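Local structure of replicase polyprotein 1a (Avian infectious bronchitis virus, 3LD1) at residues A95-E100 and P128-W133; C106-T111 and K139-A144; L221-F226 and S233-V238. The protein is of unknown function in the part described here, Nsp2a, a fragment of the viral polyprotein that also yields the papain-like and 3C-like proteinases. The protein carries 3 engineered substitutions. All coordinates share one frame; numbering follows the deposited sequence.

Contact 1. Residues A95-E100 and P128-W133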
ATOM      1  N   ALA A  95       0.458  28.602  -6.922  1.00 44.16           N
ATOM      2  CA  ALA A  95       1.170  29.236  -5.818  1.00 45.93           C
ATOM      3  C   ALA A  95       0.253  30.226  -5.089  1.00 46.52           C
ATOM      4  O   ALA A  95       0.131  30.167  -3.890  1.00 47.65           O
ATOM      5  CB  ALA A  95       2.462  29.956  -6.286  1.00 45.47           C
ATOM      6  N   ARG A  96      -0.452  31.097  -5.799  1.00 46.63           N
ATOM      7  CA  ARG A  96      -1.275  32.071  -5.067  1.00 46.40           C
ATOM      8  C   ARG A  96      -2.353  31.472  -4.217  1.00 44.50           C
ATOM      9  O   ARG A  96      -2.543  31.965  -3.108  1.00 45.20           O
ATOM     10  CB  ARG A  96      -1.814  33.209  -5.924  1.00 46.80           C
ATOM     11  CG  ARG A  96      -0.660  33.974  -6.622  1.00 50.24           C
ATOM     12  CD  ARG A  96      -1.229  35.191  -7.313  1.00 56.07           C
ATOM     13  NE  ARG A  96      -0.254  36.253  -7.243  1.00 59.68           N
ATOM     14  CZ  ARG A  96      -0.363  37.396  -7.893  1.00 60.84           C
ATOM     15  NH1 ARG A  96      -1.404  37.605  -8.679  1.00 62.27           N
ATOM     16  NH2 ARG A  96       0.578  38.307  -7.767  1.00 58.08           N
ATOM     17  N   LYS A  97      -3.017  30.417  -4.681  1.00 42.50           N
ATOM     18  CA  LYS A  97      -3.979  29.751  -3.828  1.00 41.49           C
ATOM     19  C   LYS A  97      -3.256  29.151  -2.604  1.00 42.33           C
ATOM     20  O   LYS A  97      -3.750  29.207  -1.450  1.00 42.39           O
ATOM     21  CB  LYS A  97      -4.717  28.697  -4.610  1.00 41.48           C
ATOM     22  CG  LYS A  97      -5.371  29.309  -5.824  1.00 40.36           C
ATOM     23  CD  LYS A  97      -6.458  28.389  -6.501  1.00 42.14           C
ATOM     24  CE  LYS A  97      -5.846  27.066  -7.015  1.00 42.52           C
ATOM     25  NZ  LYS A  97      -6.642  26.132  -8.003  1.00 40.91           N
ATOM     26  N   TYR A  98      -2.039  28.668  -2.834  1.00 40.86           N
ATOM     27  CA  TYR A  98      -1.308  28.107  -1.774  1.00 40.33           C
ATOM     28  C   TYR A  98      -0.971  29.147  -0.757  1.00 41.81           C
ATOM     29  O   TYR A  98      -0.945  28.810   0.477  1.00 41.93           O
ATOM     30  CB  TYR A  98      -0.059  27.384  -2.289  1.00 38.84           C
ATOM     31  CG  TYR A  98       0.991  26.977  -1.242  1.00 39.16           C
ATOM     32  CD1 TYR A  98       0.822  25.814  -0.438  1.00 36.38           C
ATOM     33  CD2 TYR A  98       2.196  27.728  -1.086  1.00 35.24           C
ATOM     34  CE1 TYR A  98       1.837  25.409   0.513  1.00 34.32           C
ATOM     35  CE2 TYR A  98       3.207  27.327  -0.134  1.00 33.45           C
ATOM     36  CZ  TYR A  98       3.021  26.171   0.645  1.00 35.63           C
ATOM     37  OH  TYR A  98       3.993  25.784   1.578  1.00 35.81           O
ATOM     38  N   ARG A  99      -0.657  30.369  -1.215  1.00 42.54           N
ATOM     39  CA  ARG A  99      -0.353  31.438  -0.256  1.00 44.30           C
ATOM     40  C   ARG A  99      -1.636  31.637   0.549  1.00 43.82           C
ATOM     41  O   ARG A  99      -1.618  31.783   1.736  1.00 44.27           O
ATOM     42  CB  ARG A  99      -0.004  32.763  -0.932  1.00 45.10           C
ATOM     43  CG  ARG A  99       0.894  33.626  -0.020  1.00 47.74           C
ATOM     44  CD  ARG A  99       0.731  35.149  -0.024  1.00 54.09           C
ATOM     45  NE  ARG A  99       0.062  35.753  -1.175  1.00 60.64           N
ATOM     46  CZ  ARG A  99       0.593  36.668  -2.001  1.00 63.54           C
ATOM     47  NH1 ARG A  99       1.861  37.099  -1.831  1.00 65.02           N
ATOM     48  NH2 ARG A  99      -0.154  37.155  -3.004  1.00 62.63           N
ATOM     49  N   GLU A 100      -2.765  31.546  -0.122  1.00 44.02           N
ATOM     50  CA  GLU A 100      -4.036  31.697   0.540  1.00 45.22           C
ATOM     51  C   GLU A 100      -4.264  30.558   1.582  1.00 44.78           C
ATOM     52  O   GLU A 100      -4.476  30.843   2.765  1.00 44.54           O
ATOM     53  CB  GLU A 100      -5.188  31.823  -0.486  1.00 45.16           C
ATOM     54  CG  GLU A 100      -6.332  32.695  -0.027  1.00 51.74           C
ATOM     55  CD  GLU A 100      -5.871  34.187   0.063  1.00 60.59           C
ATOM     56  OE1 GLU A 100      -5.284  34.704  -0.928  1.00 64.84           O
ATOM     57  OE2 GLU A 100      -6.057  34.831   1.123  1.00 61.72           O
ATOM     58  N   PRO A 128      -7.625  18.107  -9.117  1.00 52.16           N
ATOM     59  CA  PRO A 128      -7.006  16.847  -8.686  1.00 51.35           C
ATOM     60  C   PRO A 128      -5.513  16.903  -8.666  1.00 50.55           C
ATOM     61  O   PRO A 128      -4.877  16.378  -7.773  1.00 52.20           O
ATOM     62  CB  PRO A 128      -7.556  15.836  -9.675  1.00 50.87           C
ATOM     63  CG  PRO A 128      -8.918  16.429  -9.979  1.00 51.03           C
ATOM     64  CD  PRO A 128      -8.531  17.860 -10.247  1.00 51.83           C
ATOM     65  N   THR A 129      -4.951  17.646  -9.570  1.00 50.10           N
ATOM     66  CA  THR A 129      -3.510  17.749  -9.690  1.00 48.75           C
ATOM     67  C   THR A 129      -2.923  18.643  -8.570  1.00 48.34           C
ATOM     68  O   THR A 129      -1.805  18.409  -7.999  1.00 47.99           O
ATOM     69  CB  THR A 129      -3.271  18.334 -11.119  1.00 49.46           C
ATOM     70  OG1 THR A 129      -3.598  17.318 -12.079  1.00 50.38           O
ATOM     71  CG2 THR A 129      -1.851  18.900 -11.375  1.00 48.37           C
ATOM     72  N   GLU A 130      -3.658  19.688  -8.246  1.00 46.39           N
ATOM     73  CA  GLU A 130      -3.097  20.587  -7.313  1.00 45.47           C
ATOM     74  C   GLU A 130      -3.175  19.907  -5.931  1.00 44.91           C
ATOM     75  O   GLU A 130      -2.256  20.032  -5.140  1.00 44.19           O
ATOM     76  CB  GLU A 130      -3.837  21.912  -7.350  1.00 46.39           C
ATOM     77  CG  GLU A 130      -3.518  22.846  -8.533  1.00 42.68           C
ATOM     78  CD  GLU A 130      -4.572  23.946  -8.650  1.00 46.45           C
ATOM     79  OE1 GLU A 130      -5.779  23.691  -8.336  1.00 47.34           O
ATOM     80  OE2 GLU A 130      -4.202  25.078  -9.046  1.00 52.35           O
ATOM     81  N   ILE A 131      -4.259  19.181  -5.677  1.00 42.83           N
ATOM     82  CA  ILE A 131      -4.396  18.360  -4.520  1.00 41.98           C
ATOM     83  C   ILE A 131      -3.235  17.413  -4.376  1.00 43.14           C
ATOM     84  O   ILE A 131      -2.509  17.415  -3.358  1.00 42.76           O
ATOM     85  CB  ILE A 131      -5.719  17.568  -4.538  1.00 41.97           C
ATOM     86  CG1 ILE A 131      -6.904  18.571  -4.591  1.00 39.34           C
ATOM     87  CG2 ILE A 131      -5.749  16.630  -3.352  1.00 39.92           C
ATOM     88  CD1 ILE A 131      -8.071  18.161  -3.834  1.00 34.24           C
ATOM     89  N   LEU A 132      -2.975  16.631  -5.412  1.00 44.55           N
ATOM     90  CA  LEU A 132      -1.805  15.751  -5.295  1.00 44.16           C
ATOM     91  C   LEU A 132      -0.530  16.518  -4.928  1.00 42.37           C
ATOM     92  O   LEU A 132       0.257  15.991  -4.219  1.00 42.72           O
ATOM     93  CB  LEU A 132      -1.623  14.844  -6.501  1.00 43.84           C
ATOM     94  CG  LEU A 132      -2.272  13.460  -6.781  1.00 47.82           C
ATOM     95  CD1 LEU A 132      -3.216  12.737  -5.715  1.00 48.50           C
ATOM     96  CD2 LEU A 132      -2.960  13.558  -8.179  1.00 47.36           C
ATOM     97  N   TRP A 133      -0.313  17.743  -5.369  1.00 41.92           N
ATOM     98  CA  TRP A 133       0.954  18.421  -5.020  1.00 41.78           C
ATOM     99  C   TRP A 133       0.945  18.851  -3.529  1.00 41.54           C
ATOM    100  O   TRP A 133       1.966  18.747  -2.785  1.00 40.92           O
ATOM    101  CB  TRP A 133       1.292  19.625  -5.938  1.00 42.55           C
ATOM    102  CG  TRP A 133       1.560  19.338  -7.480  1.00 44.96           C
ATOM    103  CD1 TRP A 133       0.894  19.910  -8.524  1.00 48.56           C
ATOM    104  CD2 TRP A 133       2.559  18.474  -8.100  1.00 45.99           C
ATOM    105  NE1 TRP A 133       1.353  19.435  -9.724  1.00 45.91           N
ATOM    106  CE2 TRP A 133       2.393  18.583  -9.503  1.00 45.77           C
ATOM    107  CE3 TRP A 133       3.549  17.609  -7.606  1.00 44.56           C
ATOM    108  CZ2 TRP A 133       3.169  17.875 -10.417  1.00 45.70           C
ATOM    109  CZ3 TRP A 133       4.345  16.939  -8.508  1.00 48.44           C
ATOM    110  CH2 TRP A 133       4.140  17.060  -9.916  1.00 48.00           C
TER
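Lys97 and Glu130 join helix 93-103 to the beginning of helix 128-134 through a salt bridge, the sole direct link between the two segments. From the helix backbone the CB of Lys97 heads toward the other segment, and CG lies beside the backbone N, opposite the carbonyl carbon. The aliphatic chain runs nearly straight through CD and then bends at chi3 (-62°), a turn that brings CE and NZ up to the carboxylate. CE, the first atom to arrive, stands 3.3 Å from Glu130 OE2. NZ, at the tip, lies 2.6 Å from Glu130 OE1, on the syn side of that oxygen and 18° out of the carboxylate plane. A second, weak hydrogen bond links Lys97 NZ to Glu130 OE2 at 2.9 Å, so both oxygens hold the ammonium group in an uneven fork. Glu130 reaches out with its chain extended beyond CG, and the two side chains cross at about a right angle, touching through their charged ends while the helices stay apart. A weak hydrogen bond from Lys97 NZ to Ile125 O ties the same ammonium group to the chain leading into helix 128-134. The contact lies at the surface, where solvent would probably temper the attraction. Away from the salt bridge the two helices share neighbours: Tyr98 sets its ring edge-to-face with Phe21, on which Trp133 also packs, while Trp133 meets Phe20 edge-to-face; Tyr98 and Ile131 both touch helix 140-162, at Val142 and Arg149.

Contact 2. Residues C106-T111 and K139-A144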
ATOM      1  N   CYS A 106      -4.268  29.416  10.309  1.00 42.69           N
ATOM      2  CA  CYS A 106      -4.518  29.865  11.595  1.00 44.48           C
ATOM      3  C   CYS A 106      -5.987  29.490  11.930  1.00 46.30           C
ATOM      4  O   CYS A 106      -6.331  29.391  13.106  1.00 48.16           O
ATOM      5  CB  CYS A 106      -4.213  31.355  11.646  1.00 45.24           C
ATOM      6  SG  CYS A 106      -5.321  32.359  10.566  1.00 44.33           S
ATOM      7  N   GLN A 107      -6.829  29.186  10.933  1.00 45.78           N
ATOM      8  CA  GLN A 107      -8.147  28.660  11.248  1.00 45.48           C
ATOM      9  C   GLN A 107      -8.244  27.206  11.087  1.00 44.88           C
ATOM     10  O   GLN A 107      -8.693  26.555  12.007  1.00 46.62           O
ATOM     11  CB  GLN A 107      -9.284  29.268  10.438  1.00 45.50           C
ATOM     12  CG  GLN A 107      -9.334  30.761  10.540  1.00 49.99           C
ATOM     13  CD  GLN A 107      -9.818  31.395   9.219  1.00 58.55           C
ATOM     14  OE1 GLN A 107     -10.279  30.711   8.286  1.00 61.90           O
ATOM     15  NE2 GLN A 107      -9.702  32.694   9.135  1.00 60.78           N
ATOM     16  N   TRP A 108      -7.866  26.642   9.944  1.00 43.70           N
ATOM     17  CA  TRP A 108      -8.210  25.241   9.707  1.00 41.12           C
ATOM     18  C   TRP A 108      -7.301  24.216  10.413  1.00 40.43           C
ATOM     19  O   TRP A 108      -7.629  23.028  10.532  1.00 40.23           O
ATOM     20  CB  TRP A 108      -8.360  24.965   8.221  1.00 40.93           C
ATOM     21  CG  TRP A 108      -7.160  25.371   7.364  1.00 42.82           C
ATOM     22  CD1 TRP A 108      -7.073  26.487   6.566  1.00 43.34           C
ATOM     23  CD2 TRP A 108      -5.899  24.679   7.216  1.00 39.03           C
ATOM     24  NE1 TRP A 108      -5.848  26.546   5.958  1.00 43.25           N
ATOM     25  CE2 TRP A 108      -5.108  25.447   6.316  1.00 43.95           C
ATOM     26  CE3 TRP A 108      -5.352  23.502   7.767  1.00 37.81           C
ATOM     27  CZ2 TRP A 108      -3.767  25.061   5.932  1.00 43.71           C
ATOM     28  CZ3 TRP A 108      -4.010  23.099   7.403  1.00 39.70           C
ATOM     29  CH2 TRP A 108      -3.261  23.853   6.451  1.00 41.98           C
ATOM     30  N   SER A 109      -6.172  24.668  10.917  1.00 39.47           N
ATOM     31  CA  SER A 109      -5.296  23.791  11.657  1.00 39.58           C
ATOM     32  C   SER A 109      -5.451  23.765  13.162  1.00 40.63           C
ATOM     33  O   SER A 109      -4.671  23.089  13.841  1.00 41.48           O
ATOM     34  CB  SER A 109      -3.836  24.033  11.305  1.00 39.86           C
ATOM     35  OG  SER A 109      -3.346  25.252  11.790  1.00 39.48           O
ATOM     36  N   LEU A 110      -6.450  24.486  13.667  1.00 41.10           N
ATOM     37  CA  LEU A 110      -6.804  24.567  15.115  1.00 41.57           C
ATOM     38  C   LEU A 110      -6.843  23.183  15.795  1.00 41.16           C
ATOM     39  O   LEU A 110      -6.096  22.981  16.737  1.00 42.88           O
ATOM     40  CB  LEU A 110      -8.171  25.302  15.281  1.00 41.04           C
ATOM     41  CG  LEU A 110      -8.138  26.785  15.650  1.00 42.93           C
ATOM     42  CD1 LEU A 110      -6.834  27.422  15.259  1.00 41.47           C
ATOM     43  CD2 LEU A 110      -9.358  27.634  15.214  1.00 40.80           C
ATOM     44  N   THR A 111      -7.652  22.252  15.260  1.00 39.56           N
ATOM     45  CA  THR A 111      -7.940  20.944  15.799  1.00 38.39           C
ATOM     46  C   THR A 111      -8.178  19.811  14.727  1.00 39.16           C
ATOM     47  O   THR A 111      -8.435  20.093  13.532  1.00 36.78           O
ATOM     48  CB  THR A 111      -9.270  21.034  16.508  1.00 39.48           C
ATOM     49  OG1 THR A 111     -10.336  21.317  15.567  1.00 38.93           O
ATOM     50  CG2 THR A 111      -9.247  22.135  17.563  1.00 40.42           C
ATOM     51  N   LYS A 139       5.701  21.665   3.467  1.00 40.16           N
ATOM     52  CA  LYS A 139       5.246  22.195   4.738  1.00 41.50           C
ATOM     53  C   LYS A 139       4.332  21.209   5.414  1.00 42.17           C
ATOM     54  O   LYS A 139       3.232  20.800   4.922  1.00 42.00           O
ATOM     55  CB  LYS A 139       4.608  23.603   4.702  1.00 42.78           C
ATOM     56  CG  LYS A 139       4.963  24.445   5.999  1.00 39.39           C
ATOM     57  CD  LYS A 139       3.985  25.507   6.343  1.00 43.03           C
ATOM     58  CE  LYS A 139       4.396  26.367   7.566  1.00 43.77           C
ATOM     59  NZ  LYS A 139       5.930  26.361   7.629  1.00 51.84           N
ATOM     60  N   ILE A 140       4.813  20.812   6.561  1.00 41.84           N
ATOM     61  CA  ILE A 140       4.226  19.671   7.190  1.00 42.78           C
ATOM     62  C   ILE A 140       2.726  19.873   7.370  1.00 43.62           C
ATOM     63  O   ILE A 140       1.877  19.017   7.014  1.00 45.45           O
ATOM     64  CB  ILE A 140       4.921  19.464   8.489  1.00 42.86           C
ATOM     65  CG1 ILE A 140       6.324  18.904   8.225  1.00 43.95           C
ATOM     66  CG2 ILE A 140       4.112  18.584   9.385  1.00 42.84           C
ATOM     67  CD1 ILE A 140       7.278  19.066   9.399  1.00 45.97           C
ATOM     68  N   GLN A 141       2.392  21.011   7.908  1.00 42.94           N
ATOM     69  CA  GLN A 141       1.052  21.342   8.254  1.00 44.23           C
ATOM     70  C   GLN A 141       0.136  21.279   7.058  1.00 42.89           C
ATOM     71  O   GLN A 141      -1.055  21.010   7.210  1.00 44.18           O
ATOM     72  CB  GLN A 141       1.118  22.754   8.888  1.00 45.56           C
ATOM     73  CG  GLN A 141      -0.178  23.515   9.201  1.00 47.93           C
ATOM     74  CD  GLN A 141       0.081  25.068   9.321  1.00 49.61           C
ATOM     75  OE1 GLN A 141      -0.579  25.751  10.086  1.00 58.99           O
ATOM     76  NE2 GLN A 141       1.063  25.593   8.577  1.00 59.10           N
ATOM     77  N   VAL A 142       0.663  21.443   5.843  1.00 40.72           N
ATOM     78  CA  VAL A 142      -0.203  21.316   4.688  1.00 38.40           C
ATOM     79  C   VAL A 142      -0.298  19.884   4.215  1.00 38.36           C
ATOM     80  O   VAL A 142      -1.422  19.344   3.996  1.00 41.18           O
ATOM     81  CB  VAL A 142       0.242  22.246   3.477  1.00 39.93           C
ATOM     82  CG1 VAL A 142      -0.414  21.814   2.103  1.00 33.42           C
ATOM     83  CG2 VAL A 142      -0.011  23.712   3.802  1.00 38.25           C
ATOM     84  N   SER A 143       0.835  19.261   3.995  1.00 35.27           N
ATOM     85  CA  SER A 143       0.792  17.871   3.544  1.00 35.84           C
ATOM     86  C   SER A 143      -0.035  17.008   4.536  1.00 37.03           C
ATOM     87  O   SER A 143      -0.934  16.244   4.117  1.00 36.27           O
ATOM     88  CB  SER A 143       2.187  17.317   3.333  1.00 34.32           C
ATOM     89  OG  SER A 143       3.003  17.611   4.466  1.00 37.31           O
ATOM     90  N   ALA A 144       0.149  17.218   5.856  1.00 38.08           N
ATOM     91  CA  ALA A 144      -0.574  16.323   6.822  1.00 37.65           C
ATOM     92  C   ALA A 144      -2.066  16.480   6.720  1.00 37.01           C
ATOM     93  O   ALA A 144      -2.799  15.492   6.779  1.00 37.41           O
ATOM     94  CB  ALA A 144      -0.139  16.532   8.198  1.00 37.38           C
TER
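The indole of Trp108 meets the segment 139-144 with the outer edge of its six-membered ring. In the plane of the ring, at this edge, lies the backbone oxygen of Gln141, 3.6 Å from Trp108 CZ3 and almost as near to CH2. Val142 also approaches the edge, its CG2 4.2 Å from Trp108 CH2. The side-chain amide of Gln141 is turned 44° against the indole and is not stacked on it; Gln141 CG instead comes from one side of the ring plane, just outside the ring and 4.1 Å from Trp108 CH2. The CG of Trp108 sits between the backbone N and the carbonyl carbon (chi1 54°), and this torsion carries the far end of the ring nearer to helix 140-162 than the direction of its CB would suggest. Gln141, with CG opposite its backbone N (chi1 171°) and the chain extended beyond, reaches past the indole to Ser109, where its OE1 comes within 3.3 Å of Ser109 OG.

The polar ends of Trp108 and Ser109 are bonded to the chain just before them. Trp108 NE1 is hydrogen-bonded to Leu101 O, which fixes the indole against the preceding helix, and Ser109 OG bonds to Ala105 O. Around the contact, Leu115 and Arg118 of helix 112-121 also touch Trp108, while Tyr98 and Leu102 of helix 93-103 pack on Val142.

No hydrogen bond joins the two segments. With Ser109 OG already bonded to Ala105 O, the approach of Gln141 OE1 probably adds little. The end of helix 105-108 is held to the first turn of helix 140-162 by a little apolar packing and an aromatic edge, whose weakly positive C-H groups probably suit the carbonyl oxygen they meet.

Contact 3. Residues L221-F226 and S233-V238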
ATOM      1  N   LEU A 221      -3.860 -13.045   5.711  1.00 44.42           N
ATOM      2  CA  LEU A 221      -3.998 -12.061   4.672  1.00 43.67           C
ATOM      3  C   LEU A 221      -2.870 -11.043   4.911  1.00 43.90           C
ATOM      4  O   LEU A 221      -2.496 -10.802   6.038  1.00 43.23           O
ATOM      5  CB  LEU A 221      -5.349 -11.392   4.824  1.00 43.28           C
ATOM      6  CG  LEU A 221      -6.587 -12.197   4.369  1.00 42.19           C
ATOM      7  CD1 LEU A 221      -7.924 -11.603   4.834  1.00 34.29           C
ATOM      8  CD2 LEU A 221      -6.616 -12.286   2.867  1.00 41.96           C
ATOM      9  N   VAL A 222      -2.252 -10.540   3.849  1.00 44.82           N
ATOM     10  CA  VAL A 222      -1.336  -9.420   3.947  1.00 44.60           C
ATOM     11  C   VAL A 222      -1.553  -8.502   2.745  1.00 45.05           C
ATOM     12  O   VAL A 222      -1.891  -8.948   1.702  1.00 44.85           O
ATOM     13  CB  VAL A 222       0.158  -9.821   4.138  1.00 45.36           C
ATOM     14  CG1 VAL A 222       0.308 -11.258   4.662  1.00 44.10           C
ATOM     15  CG2 VAL A 222       1.022  -9.531   2.878  1.00 43.20           C
ATOM     16  N   VAL A 223      -1.484  -7.198   2.959  1.00 46.20           N
ATOM     17  CA  VAL A 223      -1.570  -6.252   1.868  1.00 47.12           C
ATOM     18  C   VAL A 223      -0.132  -6.024   1.482  1.00 47.07           C
ATOM     19  O   VAL A 223       0.647  -5.454   2.271  1.00 45.67           O
ATOM     20  CB  VAL A 223      -2.205  -4.948   2.358  1.00 47.68           C
ATOM     21  CG1 VAL A 223      -1.895  -3.808   1.416  1.00 49.94           C
ATOM     22  CG2 VAL A 223      -3.676  -5.101   2.439  1.00 47.03           C
ATOM     23  N   ARG A 224       0.250  -6.553   0.321  1.00 47.67           N
ATOM     24  CA  ARG A 224       1.624  -6.394  -0.162  1.00 48.28           C
ATOM     25  C   ARG A 224       2.094  -4.956   0.036  1.00 47.66           C
ATOM     26  O   ARG A 224       3.105  -4.729   0.679  1.00 46.99           O
ATOM     27  CB  ARG A 224       1.701  -6.773  -1.643  1.00 50.06           C
ATOM     28  CG  ARG A 224       1.592  -8.326  -1.890  1.00 54.92           C
ATOM     29  CD  ARG A 224       2.939  -8.878  -2.403  1.00 62.87           C
ATOM     30  NE  ARG A 224       2.842  -9.067  -3.845  1.00 67.19           N
ATOM     31  CZ  ARG A 224       2.652 -10.254  -4.422  1.00 67.72           C
ATOM     32  NH1 ARG A 224       2.593 -11.369  -3.652  1.00 67.41           N
ATOM     33  NH2 ARG A 224       2.530 -10.323  -5.750  1.00 63.82           N
ATOM     34  N   GLU A 225       1.327  -3.982  -0.459  1.00 47.41           N
ATOM     35  CA  GLU A 225       1.826  -2.605  -0.537  1.00 48.15           C
ATOM     36  C   GLU A 225       2.191  -1.898   0.790  1.00 47.03           C
ATOM     37  O   GLU A 225       3.029  -1.014   0.792  1.00 46.49           O
ATOM     38  CB  GLU A 225       0.915  -1.733  -1.387  1.00 49.27           C
ATOM     39  CG  GLU A 225       0.840  -2.215  -2.836  1.00 51.20           C
ATOM     40  CD  GLU A 225      -0.110  -3.385  -3.024  1.00 50.76           C
ATOM     41  OE1 GLU A 225      -0.887  -3.750  -2.119  1.00 45.17           O
ATOM     42  OE2 GLU A 225      -0.093  -3.914  -4.133  1.00 54.24           O
ATOM     43  N   PHE A 226       1.587  -2.292   1.899  1.00 45.93           N
ATOM     44  CA  PHE A 226       1.975  -1.779   3.212  1.00 45.33           C
ATOM     45  C   PHE A 226       3.204  -2.422   3.736  1.00 46.51           C
ATOM     46  O   PHE A 226       3.657  -2.027   4.802  1.00 48.81           O
ATOM     47  CB  PHE A 226       0.925  -2.111   4.239  1.00 43.38           C
ATOM     48  CG  PHE A 226      -0.418  -1.559   3.924  1.00 41.31           C
ATOM     49  CD1 PHE A 226      -0.556  -0.468   3.076  1.00 35.27           C
ATOM     50  CD2 PHE A 226      -1.569  -2.136   4.479  1.00 41.75           C
ATOM     51  CE1 PHE A 226      -1.837   0.071   2.773  1.00 34.59           C
ATOM     52  CE2 PHE A 226      -2.866  -1.602   4.197  1.00 37.29           C
ATOM     53  CZ  PHE A 226      -2.999  -0.498   3.356  1.00 35.45           C
ATOM     54  N   SER A 233       2.137  -1.970  10.199  1.00 47.76           N
ATOM     55  CA  SER A 233       1.503  -2.320  11.428  1.00 48.65           C
ATOM     56  C   SER A 233       0.023  -2.718  11.126  1.00 48.08           C
ATOM     57  O   SER A 233      -0.645  -3.339  11.956  1.00 49.67           O
ATOM     58  CB  SER A 233       1.659  -1.165  12.385  1.00 48.12           C
ATOM     59  OG  SER A 233       0.752  -0.139  12.013  1.00 52.90           O
ATOM     60  N   ILE A 234      -0.516  -2.408   9.954  1.00 47.40           N
ATOM     61  CA  ILE A 234      -1.829  -2.958   9.711  1.00 46.47           C
ATOM     62  C   ILE A 234      -1.751  -4.471   9.302  1.00 47.03           C
ATOM     63  O   ILE A 234      -2.430  -5.339   9.875  1.00 46.82           O
ATOM     64  CB  ILE A 234      -2.762  -2.055   8.863  1.00 47.04           C
ATOM     65  CG1 ILE A 234      -2.985  -2.645   7.521  1.00 49.47           C
ATOM     66  CG2 ILE A 234      -2.354  -0.581   8.724  1.00 42.92           C
ATOM     67  CD1 ILE A 234      -4.388  -2.905   7.344  1.00 49.76           C
ATOM     68  N   ASN A 235      -0.866  -4.826   8.379  1.00 47.17           N
ATOM     69  CA  ASN A 235      -0.522  -6.209   8.181  1.00 46.15           C
ATOM     70  C   ASN A 235      -0.255  -6.950   9.518  1.00 47.69           C
ATOM     71  O   ASN A 235      -0.603  -8.153   9.674  1.00 49.26           O
ATOM     72  CB  ASN A 235       0.694  -6.300   7.292  1.00 45.07           C
ATOM     73  CG  ASN A 235       0.394  -6.064   5.830  1.00 45.99           C
ATOM     74  OD1 ASN A 235       1.304  -5.733   5.034  1.00 48.42           O
ATOM     75  ND2 ASN A 235      -0.835  -6.340   5.421  1.00 44.91           N
ATOM     76  N   GLY A 236       0.317  -6.265  10.505  1.00 47.64           N
ATOM     77  CA  GLY A 236       0.684  -6.947  11.761  1.00 47.70           C
ATOM     78  C   GLY A 236      -0.512  -7.313  12.641  1.00 47.89           C
ATOM     79  O   GLY A 236      -0.526  -8.340  13.357  1.00 48.11           O
ATOM     80  N   ALA A 237      -1.511  -6.468  12.604  1.00 47.58           N
ATOM     81  CA  ALA A 237      -2.582  -6.612  13.563  1.00 49.45           C
ATOM     82  C   ALA A 237      -3.483  -7.623  12.942  1.00 50.09           C
ATOM     83  O   ALA A 237      -4.078  -8.406  13.647  1.00 51.51           O
ATOM     84  CB  ALA A 237      -3.329  -5.332  13.763  1.00 48.03           C
ATOM     85  N   VAL A 238      -3.580  -7.597  11.618  1.00 50.27           N
ATOM     86  CA  VAL A 238      -4.297  -8.634  10.909  1.00 50.38           C
ATOM     87  C   VAL A 238      -3.618 -10.013  11.154  1.00 50.94           C
ATOM     88  O   VAL A 238      -4.281 -11.000  11.360  1.00 51.28           O
ATOM     89  CB  VAL A 238      -4.404  -8.323   9.397  1.00 50.48           C
ATOM     90  CG1 VAL A 238      -4.840  -9.585   8.598  1.00 50.39           C
ATOM     91  CG2 VAL A 238      -5.375  -7.220   9.118  1.00 47.94           C
TER
HETATM   92  O   HOH W   1      -0.814  -9.984   7.686  1.00 47.93           O
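Asn235 and Ile234 of helix 232-243 pack on Val223 and Phe226, setting the helix against its own hairpin in a beta-beta-alpha unit, in which strand 220-223 pairs with strand 214-217 as a two-stranded antiparallel sheet. The axes of strand 221-223 and helix 233-238 approach to 8.0 Å and run antiparallel, at 174°, as the chain reverses through the connection between them.

Apolar contacts occupy both ends. Phe226, three residues past the end of the strand, crosses Ile234 at a slant, with Phe226 CD2 3.4 Å from Ile234 CG1 and Phe226 CE2 3.7 Å from Ile234 CD1. Within its own segment the same ring is covered on one face by Val223, whose CG1 sits over the ring centre, 3.5 Å above the plane, in a CH-pi contact. The ring thus packs against the strand on one face and meets the helix through Ile234. Ile234 continues the apolar layer onto Ile177 and Ile180 of helix 174-185. At the other end the torsion of Val238, with CG1 opposite its backbone N (chi1 165°), places Val238 CG1 3.7 Å from Leu221 O and beside Leu221 CB.

Between these ends the contact is polar and centred on Asn235. Its CB is directed toward the strand, and the amide lodges against the backbone of Val223, with Asn235 CG 3.6 Å from both Val223 N and Val223 O. The amide therefore faces the last residue of the strand, where both the N-H and the C=O of the peptide backbone lie close to it. The CB of Val222 borders the same amide.

Water completes the polar layer: one molecule donates to Leu221 O at 2.5 Å and to Asn235 O at 2.7 Å, bridging strand and helix backbones.

Contacts 1 and 2 belong to one helical region and interlock along the chain: helices 93-103 and 105-108 supply the first segments, helices 128-134 and 140-162 the second, in alternating order. Their centres are about 14 Å apart, and they touch where Tyr98 of contact 1 packs on Lys139 and Val142 of contact 2. Contact 3 follows in the chain, its centre about 32 Å from that of contact 1 and about 29 Å from that of contact 2, with nearest atoms about 15 and 16 Å away. Its centre lies about 9 Å from the centre of the chain, against about 25 Å for the others. The spread fits an elongated molecule whose mainly helical middle is followed by C-terminal sheets.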